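Local coordinates for putative glutathione-regulated potassium-efflux system protein KefB (PDB 3C85), which probably takes part in glutathione-regulated potassium efflux as a cation:proton antiporter, of which this TrkA-N (RCK_N-type) domain is the nucleotide-binding part, at the interface of chains A and B. Coordinates in Å, arbitrary orientation; residue numbers count along the deposited sequence, not the author numbering. Chains: chain A/B, Putative glutathione-regulated potassium-efflux system protein KefB.

Contact 1: the interface of chains A and B. Residues chain A 164-165, 167-169, 172; chain B 53-54, 57-58.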
# COMPACT_ATOMS: atom_id res chain seq x y z
N GLY A 164 -0.21 4.23 0.50
CA GLY A 164 0.01 5.56 1.06
C GLY A 164 0.08 5.52 2.58
O GLY A 164 0.94 6.20 3.20
N SER A 165 -0.82 4.73 3.17
CA SER A 165 -0.80 4.53 4.64
C SER A 165 0.53 3.95 5.15
O SER A 165 1.17 4.51 6.08
CB SER A 165 -1.97 3.58 5.03
OG SER A 165 -1.78 3.16 6.37
N PHE A 167 3.37 3.77 3.44
CA PHE A 167 4.38 4.79 3.05
C PHE A 167 4.63 5.79 4.19
O PHE A 167 5.78 5.95 4.67
CB PHE A 167 3.91 5.46 1.74
CG PHE A 167 4.79 6.61 1.22
CD1 PHE A 167 6.20 6.56 1.25
CD2 PHE A 167 4.18 7.70 0.63
CE1 PHE A 167 6.97 7.61 0.78
CE2 PHE A 167 4.94 8.76 0.14
CZ PHE A 167 6.33 8.71 0.19
N ALA A 168 3.56 6.45 4.64
CA ALA A 168 3.67 7.44 5.68
C ALA A 168 4.18 6.82 6.99
O ALA A 168 5.12 7.33 7.61
CB ALA A 168 2.29 8.15 5.86
N ARG A 169 3.58 5.71 7.38
CA ARG A 169 4.04 4.94 8.54
C ARG A 169 5.56 4.61 8.53
O ARG A 169 6.30 4.89 9.51
CB ARG A 169 3.14 3.71 8.70
CG ARG A 169 3.32 2.98 9.97
CD ARG A 169 2.26 1.92 10.18
NE ARG A 169 2.70 1.16 11.34
CZ ARG A 169 3.54 0.14 11.26
NH1 ARG A 169 3.96 -0.27 10.06
NH2 ARG A 169 3.92 -0.48 12.37
N CYS A 172 7.87 7.76 8.72
CA CYS A 172 8.01 8.31 10.04
C CYS A 172 8.94 7.44 10.86
O CYS A 172 9.83 7.94 11.57
CB CYS A 172 6.65 8.50 10.71
SG CYS A 172 5.71 9.75 9.89
N GLY B 53 -3.94 8.31 1.25
CA GLY B 53 -3.64 7.31 2.30
C GLY B 53 -2.57 7.85 3.24
O GLY B 53 -2.70 7.75 4.48
N ALA B 54 -1.53 8.45 2.66
CA ALA B 54 -0.46 9.06 3.47
C ALA B 54 -0.96 10.23 4.29
O ALA B 54 -0.59 10.36 5.46
CB ALA B 54 0.69 9.48 2.59
N GLU B 57 -2.97 8.98 7.33
CA GLU B 57 -2.09 8.38 8.35
C GLU B 57 -1.34 9.45 9.18
O GLU B 57 -1.26 9.37 10.42
CB GLU B 57 -1.10 7.43 7.64
CG GLU B 57 -0.09 6.70 8.58
CD GLU B 57 -0.79 5.77 9.54
OE1 GLU B 57 -1.78 5.13 9.13
OE2 GLU B 57 -0.34 5.69 10.71
N LEU B 58 -0.79 10.44 8.50
CA LEU B 58 -0.11 11.53 9.17
C LEU B 58 -1.07 12.33 10.06
O LEU B 58 -0.69 12.71 11.17
CB LEU B 58 0.60 12.44 8.15
CG LEU B 58 1.78 11.82 7.38
CD1 LEU B 58 2.25 12.76 6.27
CD2 LEU B 58 2.97 11.47 8.29
O HOH W 1 -4.09 4.71 7.84
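A:Gly164 and B:Ala54 bring helix 159-175 of chain A and helix 49-62 of chain B together, the two running in broadly the same direction, with CA of A:Gly164 4.3 Å from CA of B:Ala54. The helices meet backbone to backbone here, C of B:Gly53 facing N of A:Ser165; CA of A:Gly164 faces the B:Gly53-B:Ala54 backbone, a place that suits a residue without a side chain. The methyl CB of B:Ala54 rests 3.3 Å from the carbonyl O of A:Gly164. One turn on, the methyl of A:Ala168 is small enough to fit among B:Ala54, B:Glu57 and B:Leu58, its CB lying 3.8 Å from CA of B:Ala54. Beyond it, branch CD2 of B:Leu58 meets SG of A:Cys172 at 3.6 Å, tip to tip. B:Glu57 serves two purposes. Its CG stands anti to the backbone N (chi1 -180°), and its methylene groups lie against A:Ala168, while a bend at chi2 (64°) turns the carboxylate towards A:Ser165. There OG makes a weak hydrogen bond of 3.4 Å to OE1 of B:Glu57, and a water, 3.1 Å from OG of A:Ser165 and 2.7 Å from OE1 of B:Glu57, bridges the same pair. The guanidinium NE of A:Arg169 stays 5.5 Å from OE2 of B:Glu57, so it could add only a longer-range attraction. This small-residue seam, with its polar rim, helps join two nucleotide-binding domains into what is probably a dimer.

Contact 2: the interface of chains A and B. Residues chain A 50, 159-160, 162-163, 167; chain B 138, 159-160, 162-163.
The methyl groups of A:Ala163 and B:Ala163 mark where helix 159-175 of each chain crosses its own copy at a steep angle around the two-fold axis. Alanine suits so close a crossing, its methyl taking little room: the CA atoms of A:Ala163 and B:Ala163 are 3.9 Å apart. Each methyl faces the first turn of the other helix, CB of either Ala163 lying 3.2 Å from the backbone O of the opposite Ile159; CB of A:Ala163 is also 3.7 Å from CG2 of B:Ile159. CB of A:Glu162 and of B:Glu162 flank the crossing against the opposite alanine, and the bent chain of B:Glu162 brings OE1 near N of A:Phe167 without forming a hydrogen bond.

B:Tyr160 shows how the flank is filled. Its CB lies 3.9 Å from CG1 of A:Ile50, in helix 49-62. Farther out, CD1 and CE1 of the ring both meet the methyl CG2 of A:Ile159, CD1 at 3.9 Å. That methyl is anti to its backbone N (chi1 -68° for CG1) and also sits over the centre of the A:Tyr160 ring, so one branch of a beta-branched residue is shared by both tyrosines. At the tip, the phenol OH of B:Tyr160 comes 3.6 Å from OH of A:Tyr160, a separation too long to count as a hydrogen bond. Tyrosine thus supplies a broad apolar ring for the isoleucines while its phenol oxygen lies near its counterpart across the axis.

On another side of the crossing, A:Phe167 holds CG anti to the backbone N (chi1 176°), presenting its ring to B:Ile138 of strand 134-139. The branched isoleucine fits a flat partner with several atoms: CD1 reaches back to CB of A:Phe167 at 3.6 Å, CG2 touches the CD2-CE2 side of the ring, and CB of B:Ile138 stands over the ring centre, 3.8 Å from the centroid, in a CH-pi contact.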
# COMPACT_ATOMS: atom_id res chain seq x y z
N ILE A 50 2.51 -7.47 -3.43
CA ILE A 50 1.49 -7.31 -2.38
C ILE A 50 1.47 -8.50 -1.40
O ILE A 50 1.60 -8.34 -0.14
CB ILE A 50 0.09 -7.02 -2.96
CG1 ILE A 50 0.10 -5.71 -3.77
CG2 ILE A 50 -0.96 -6.89 -1.82
CD1 ILE A 50 -1.22 -5.47 -4.46
N ILE A 159 -5.53 -1.08 -2.93
CA ILE A 159 -4.06 -1.23 -3.05
C ILE A 159 -3.33 0.11 -2.80
O ILE A 159 -2.35 0.19 -2.04
CB ILE A 159 -3.68 -1.71 -4.46
CG1 ILE A 159 -4.17 -3.14 -4.72
CG2 ILE A 159 -2.14 -1.59 -4.74
CD1 ILE A 159 -4.04 -3.53 -6.18
N TYR A 160 -3.81 1.18 -3.43
CA TYR A 160 -3.11 2.49 -3.38
C TYR A 160 -3.33 3.24 -2.08
O TYR A 160 -2.42 3.88 -1.61
CB TYR A 160 -3.48 3.34 -4.61
CG TYR A 160 -3.17 2.53 -5.83
CD1 TYR A 160 -1.83 2.37 -6.26
CD2 TYR A 160 -4.18 1.88 -6.53
CE1 TYR A 160 -1.53 1.58 -7.35
CE2 TYR A 160 -3.88 1.09 -7.64
CZ TYR A 160 -2.56 0.94 -8.02
OH TYR A 160 -2.32 0.16 -9.09
N GLU A 162 -3.78 1.73 0.86
CA GLU A 162 -2.90 0.96 1.75
C GLU A 162 -1.43 1.32 1.53
O GLU A 162 -0.67 1.49 2.50
CB GLU A 162 -3.13 -0.56 1.54
CG GLU A 162 -4.56 -1.02 1.98
CD GLU A 162 -4.88 -0.62 3.43
OE1 GLU A 162 -4.02 -0.79 4.33
OE2 GLU A 162 -6.01 -0.12 3.68
N ALA A 163 -1.03 1.42 0.27
CA ALA A 163 0.33 1.89 -0.05
C ALA A 163 0.67 3.24 0.62
O ALA A 163 1.71 3.37 1.23
CB ALA A 163 0.53 1.96 -1.55
N PHE A 167 3.37 3.77 3.44
CA PHE A 167 4.38 4.79 3.05
C PHE A 167 4.63 5.79 4.19
O PHE A 167 5.78 5.95 4.67
CB PHE A 167 3.91 5.46 1.74
CG PHE A 167 4.79 6.61 1.22
CD1 PHE A 167 6.20 6.56 1.25
CD2 PHE A 167 4.18 7.70 0.63
CE1 PHE A 167 6.97 7.61 0.78
CE2 PHE A 167 4.94 8.76 0.14
CZ PHE A 167 6.33 8.71 0.19
N ILE B 138 7.49 7.44 -3.15
CA ILE B 138 6.97 6.10 -3.36
C ILE B 138 6.92 5.89 -4.87
O ILE B 138 6.50 6.79 -5.61
CB ILE B 138 5.63 5.88 -2.63
CG1 ILE B 138 5.27 4.38 -2.56
CG2 ILE B 138 4.49 6.80 -3.23
CD1 ILE B 138 4.09 4.08 -1.61
N ILE B 159 5.39 0.95 -4.09
CA ILE B 159 3.93 1.00 -3.87
C ILE B 159 3.32 -0.33 -3.37
O ILE B 159 2.54 -0.37 -2.41
CB ILE B 159 3.19 1.37 -5.19
CG1 ILE B 159 3.54 2.81 -5.63
CG2 ILE B 159 1.63 1.19 -5.03
CD1 ILE B 159 2.91 3.20 -6.97
N TYR B 160 3.66 -1.40 -4.05
CA TYR B 160 3.02 -2.69 -3.78
C TYR B 160 3.50 -3.38 -2.52
O TYR B 160 2.71 -4.03 -1.85
CB TYR B 160 3.18 -3.58 -4.99
CG TYR B 160 2.63 -2.91 -6.22
CD1 TYR B 160 1.28 -2.55 -6.29
CD2 TYR B 160 3.44 -2.63 -7.29
CE1 TYR B 160 0.77 -1.91 -7.39
CE2 TYR B 160 2.91 -2.00 -8.42
CZ TYR B 160 1.57 -1.65 -8.45
OH TYR B 160 1.04 -0.99 -9.54
N GLU B 162 4.57 -1.73 0.14
CA GLU B 162 3.85 -0.95 1.16
C GLU B 162 2.36 -1.35 1.25
O GLU B 162 1.81 -1.44 2.35
CB GLU B 162 3.99 0.56 0.88
CG GLU B 162 5.45 1.01 1.03
CD GLU B 162 5.98 0.71 2.39
OE1 GLU B 162 5.33 1.05 3.39
OE2 GLU B 162 7.04 0.10 2.48
N ALA B 163 1.72 -1.60 0.11
CA ALA B 163 0.32 -1.98 0.10
C ALA B 163 0.13 -3.31 0.82
O ALA B 163 -0.86 -3.48 1.53
CB ALA B 163 -0.18 -2.10 -1.33

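Contact 1 and contact 2 lie about 10 Å apart, measured between the centres of their C-alpha atoms, and both use A:Phe167. Helix 159-175 of chain A runs through both: its first turns cross the partner's equivalent helix in contact 2, and its middle and later turns follow helix 49-62 of chain B in contact 1. The interface is two-fold symmetric, and A:Ile50 in contact 2 belongs to chain A's copy of the helix that chain B supplies to contact 1. Each helix 159-175 thus reaches across to pack on the neighbour's helices, which could couple the two domains if the deposited pair also forms in the transporter.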